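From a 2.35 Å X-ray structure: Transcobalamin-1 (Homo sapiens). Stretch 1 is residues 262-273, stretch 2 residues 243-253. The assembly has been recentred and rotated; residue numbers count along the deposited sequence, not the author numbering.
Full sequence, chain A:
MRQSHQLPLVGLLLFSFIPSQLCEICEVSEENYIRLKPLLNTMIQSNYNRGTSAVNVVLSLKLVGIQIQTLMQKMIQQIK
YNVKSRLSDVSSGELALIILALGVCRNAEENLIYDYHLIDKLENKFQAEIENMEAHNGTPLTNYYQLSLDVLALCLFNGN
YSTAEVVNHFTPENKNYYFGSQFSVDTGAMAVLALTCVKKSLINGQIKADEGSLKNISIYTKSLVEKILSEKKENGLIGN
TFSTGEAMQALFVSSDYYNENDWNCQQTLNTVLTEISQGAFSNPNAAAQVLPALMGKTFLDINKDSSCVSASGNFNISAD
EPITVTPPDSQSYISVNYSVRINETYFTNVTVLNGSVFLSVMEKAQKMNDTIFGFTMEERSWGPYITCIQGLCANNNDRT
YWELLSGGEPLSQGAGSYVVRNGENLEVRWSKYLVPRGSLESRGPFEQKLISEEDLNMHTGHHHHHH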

# COMPACT_ATOMS: atom_id res chain seq x y z
N ASP A 262 1.91 25.26 1.40
CA ASP A 262 2.69 24.11 1.84
C ASP A 262 2.58 22.99 0.80
O ASP A 262 3.43 22.10 0.75
CB ASP A 262 2.21 23.61 3.20
CG ASP A 262 2.50 24.60 4.32
OD1 ASP A 262 3.47 25.38 4.19
OD2 ASP A 262 1.76 24.59 5.32
N TRP A 263 1.54 23.05 -0.02
CA TRP A 263 1.29 22.02 -1.01
C TRP A 263 0.45 22.52 -2.18
O TRP A 263 -0.61 23.10 -1.99
CB TRP A 263 0.58 20.82 -0.37
CG TRP A 263 0.30 19.70 -1.32
CD1 TRP A 263 1.14 19.22 -2.29
CD2 TRP A 263 -0.90 18.93 -1.42
NE1 TRP A 263 0.54 18.19 -2.97
CE2 TRP A 263 -0.72 18.00 -2.46
CE3 TRP A 263 -2.11 18.94 -0.73
CZ2 TRP A 263 -1.70 17.08 -2.82
CZ3 TRP A 263 -3.09 18.03 -1.08
CH2 TRP A 263 -2.88 17.11 -2.12
N ASN A 264 0.95 22.30 -3.39
CA ASN A 264 0.18 22.57 -4.59
C ASN A 264 -0.40 21.27 -5.11
O ASN A 264 0.30 20.48 -5.76
CB ASN A 264 1.08 23.22 -5.65
CG ASN A 264 0.30 23.74 -6.85
OD1 ASN A 264 -0.81 23.30 -7.12
ND2 ASN A 264 0.91 24.67 -7.58
N CYS A 265 -1.67 21.03 -4.80
CA CYS A 265 -2.33 19.77 -5.16
C CYS A 265 -2.37 19.57 -6.67
O CYS A 265 -2.24 18.45 -7.16
CB CYS A 265 -3.75 19.72 -4.58
SG CYS A 265 -4.65 18.19 -4.95
N GLN A 266 -2.55 20.66 -7.40
CA GLN A 266 -2.66 20.59 -8.85
C GLN A 266 -1.36 20.11 -9.49
O GLN A 266 -1.37 19.31 -10.42
CB GLN A 266 -3.09 21.93 -9.44
CG GLN A 266 -3.54 21.86 -10.88
CD GLN A 266 -4.77 20.99 -11.06
OE1 GLN A 266 -4.81 20.12 -11.93
NE2 GLN A 266 -5.78 21.22 -10.24
N GLN A 267 -0.23 20.61 -8.99
CA GLN A 267 1.07 20.19 -9.51
C GLN A 267 1.28 18.70 -9.26
O GLN A 267 1.71 17.97 -10.15
CB GLN A 267 2.20 20.99 -8.86
CG GLN A 267 3.58 20.64 -9.40
CD GLN A 267 4.69 20.93 -8.41
OE1 GLN A 267 4.45 21.15 -7.22
NE2 GLN A 267 5.93 20.92 -8.89
N THR A 268 0.98 18.27 -8.04
CA THR A 268 1.06 16.86 -7.67
C THR A 268 0.19 16.01 -8.60
O THR A 268 0.64 14.99 -9.13
CB THR A 268 0.62 16.63 -6.21
OG1 THR A 268 1.56 17.26 -5.33
CG2 THR A 268 0.56 15.14 -5.90
N LEU A 269 -1.05 16.45 -8.80
CA LEU A 269 -1.98 15.77 -9.69
C LEU A 269 -1.45 15.69 -11.12
O LEU A 269 -1.49 14.62 -11.74
CB LEU A 269 -3.34 16.50 -9.67
CG LEU A 269 -4.41 16.02 -10.66
CD1 LEU A 269 -4.79 14.58 -10.38
CD2 LEU A 269 -5.62 16.92 -10.59
N ASN A 270 -0.94 16.80 -11.63
CA ASN A 270 -0.41 16.86 -12.99
C ASN A 270 0.77 15.91 -13.21
O ASN A 270 0.84 15.22 -14.23
CB ASN A 270 -0.01 18.29 -13.36
CG ASN A 270 -1.20 19.21 -13.51
OD1 ASN A 270 -2.32 18.77 -13.72
ND2 ASN A 270 -0.96 20.52 -13.39
N THR A 271 1.69 15.89 -12.25
CA THR A 271 2.84 15.01 -12.32
C THR A 271 2.41 13.54 -12.33
O THR A 271 2.94 12.73 -13.09
CB THR A 271 3.81 15.26 -11.15
OG1 THR A 271 4.31 16.60 -11.23
CG2 THR A 271 4.97 14.29 -11.18
N VAL A 272 1.43 13.21 -11.49
CA VAL A 272 0.90 11.85 -11.45
C VAL A 272 0.28 11.46 -12.79
O VAL A 272 0.52 10.37 -13.30
CB VAL A 272 -0.12 11.67 -10.30
CG1 VAL A 272 -0.81 10.31 -10.40
CG2 VAL A 272 0.57 11.83 -8.96
N LEU A 273 -0.52 12.37 -13.36
CA LEU A 273 -1.15 12.12 -14.65
C LEU A 273 -0.10 11.87 -15.74
O LEU A 273 -0.30 11.05 -16.63
CB LEU A 273 -2.06 13.29 -15.05
CG LEU A 273 -3.32 13.49 -14.21
CD1 LEU A 273 -4.06 14.75 -14.64
CD2 LEU A 273 -4.24 12.27 -14.30
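Stretch 2 (243-253) STGEAMQALFV

Two nearly antiparallel helices can pack without a single hydrogen bond between them, through apolar side chains alone; in this pair from transcobalamin-1 a tryptophan just ahead of one helix adds to the contact. Residues 244-252 of stretch 2 form a helix, held by i to i+4 backbone bonds such as Met 248 N to Thr 244 O at 2.8 Å. It lies against the helix that begins at Cys 265 with a signed crossing angle of -158°. The axes approach no closer than 11.2 Å, so the space between them is spanned by side chains. Because the directions are nearly antiparallel, a walk forward along stretch 1 is a walk backward along stretch 2, from Leu 251 and Phe 252 through Met 248 to Thr 244.

The walk begins before the helix, where Trp 263 is in an extended conformation (phi/psi -156/128) and directs its CA-to-CB bond toward stretch 2. Of all the residues, Trp 263 has the largest area covered by the other stretch. Leu 251, with chi1 m and chi2 t, lays CD1 over one face of the indole, 3.7 Å from the centroid of the six-membered ring of Trp 263, in a CH-pi contact; Leu 251 CB also lies 3.6 Å from Trp 263 CZ3. At the edge of the indole, Phe 252 CE1 comes to 3.8 Å from Trp 263 CH2, while Met 248 CG approaches Trp 263 CZ2 obliquely at 4.0 Å.

Asn 264 takes no part in the contact but caps the helix, its OD1 accepting weak bonds from the backbone nitrogens of Gln 266 and Gln 267. In the first turn, Cys 265 points sideways, yet its SG reaches the edge of the Phe 252 ring, 3.8 Å from Phe 252 CE1, and lies 4.2 Å from Met 248 CE. Gln 266 points away and Gln 267 is out of reach.

Five residues beyond Trp 263, Thr 268 again directs its CA-to-CB bond toward the partner. Its hydroxyl is engaged within its own stretch, where Trp 263 NE1 donates to Thr 268 OG1 at 2.7 Å, a bond that helps fix the indole. The methyl is turned to the neighbor: Thr 268 CG2 lies 3.8 Å from Met 248 SD and 3.6 Å from Thr 244 CG2. A further turn on, Val 272 closes the contact, with its CG2 at 3.7 Å from Thr 244 CG2. The methyl of Thr 244 thus meets both Thr 268 and Val 272, four residues apart on one helical face.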

# COMPACT_ATOMS: atom_id res chain seq x y z
N SER A 243 3.66 6.21 -3.64
CA SER A 243 3.17 6.60 -2.32
C SER A 243 2.35 7.89 -2.41
O SER A 243 1.72 8.31 -1.45
CB SER A 243 4.32 6.79 -1.34
OG SER A 243 5.16 7.87 -1.73
N THR A 244 2.37 8.51 -3.59
CA THR A 244 1.75 9.81 -3.77
C THR A 244 0.22 9.77 -3.68
O THR A 244 -0.40 10.65 -3.08
CB THR A 244 2.16 10.43 -5.12
OG1 THR A 244 3.57 10.66 -5.12
CG2 THR A 244 1.45 11.75 -5.33
N GLY A 245 -0.38 8.74 -4.26
CA GLY A 245 -1.82 8.61 -4.31
C GLY A 245 -2.47 8.60 -2.94
O GLY A 245 -3.42 9.35 -2.69
N GLU A 246 -1.95 7.77 -2.05
CA GLU A 246 -2.50 7.69 -0.70
C GLU A 246 -2.02 8.84 0.17
O GLU A 246 -2.68 9.21 1.15
CB GLU A 246 -2.21 6.32 -0.08
CG GLU A 246 -2.85 5.18 -0.87
CD GLU A 246 -2.76 3.83 -0.17
OE1 GLU A 246 -1.77 3.59 0.55
OE2 GLU A 246 -3.70 3.02 -0.33
N ALA A 247 -0.89 9.44 -0.19
CA ALA A 247 -0.44 10.65 0.49
C ALA A 247 -1.42 11.78 0.23
O ALA A 247 -1.75 12.55 1.13
CB ALA A 247 0.97 11.03 0.06
N MET A 248 -1.90 11.87 -1.01
CA MET A 248 -2.92 12.86 -1.38
C MET A 248 -4.19 12.68 -0.56
O MET A 248 -4.77 13.65 -0.08
CB MET A 248 -3.24 12.78 -2.88
CG MET A 248 -2.10 13.18 -3.81
SD MET A 248 -2.48 12.95 -5.56
CE MET A 248 -3.80 14.14 -5.79
N GLN A 249 -4.62 11.43 -0.38
CA GLN A 249 -5.78 11.12 0.45
C GLN A 249 -5.60 11.67 1.86
O GLN A 249 -6.48 12.33 2.40
CB GLN A 249 -6.03 9.62 0.54
CG GLN A 249 -6.52 8.96 -0.73
CD GLN A 249 -7.00 7.54 -0.49
OE1 GLN A 249 -7.63 7.25 0.53
NE2 GLN A 249 -6.68 6.64 -1.41
N ALA A 250 -4.44 11.39 2.44
CA ALA A 250 -4.11 11.85 3.79
C ALA A 250 -4.16 13.37 3.88
O ALA A 250 -4.68 13.92 4.85
CB ALA A 250 -2.75 11.32 4.21
N LEU A 251 -3.62 14.05 2.87
CA LEU A 251 -3.62 15.50 2.85
C LEU A 251 -5.01 16.07 2.55
O LEU A 251 -5.34 17.17 3.00
CB LEU A 251 -2.59 16.04 1.84
CG LEU A 251 -1.12 15.73 2.13
CD1 LEU A 251 -0.23 16.32 1.06
CD2 LEU A 251 -0.72 16.24 3.51
N PHE A 252 -5.81 15.32 1.80
CA PHE A 252 -7.19 15.70 1.51
C PHE A 252 -7.99 15.91 2.79
O PHE A 252 -8.77 16.85 2.90
CB PHE A 252 -7.89 14.63 0.66
CG PHE A 252 -7.57 14.69 -0.80
CD1 PHE A 252 -6.71 15.66 -1.30
CD2 PHE A 252 -8.13 13.79 -1.68
CE1 PHE A 252 -6.42 15.72 -2.65
CE2 PHE A 252 -7.85 13.84 -3.03
CZ PHE A 252 -6.99 14.81 -3.52
N VAL A 253 -7.80 15.01 3.76
CA VAL A 253 -8.61 15.01 4.97
C VAL A 253 -7.94 15.74 6.14
O VAL A 253 -8.50 15.79 7.24
CB VAL A 253 -8.96 13.58 5.41
CG1 VAL A 253 -9.60 12.81 4.25
CG2 VAL A 253 -7.72 12.85 5.91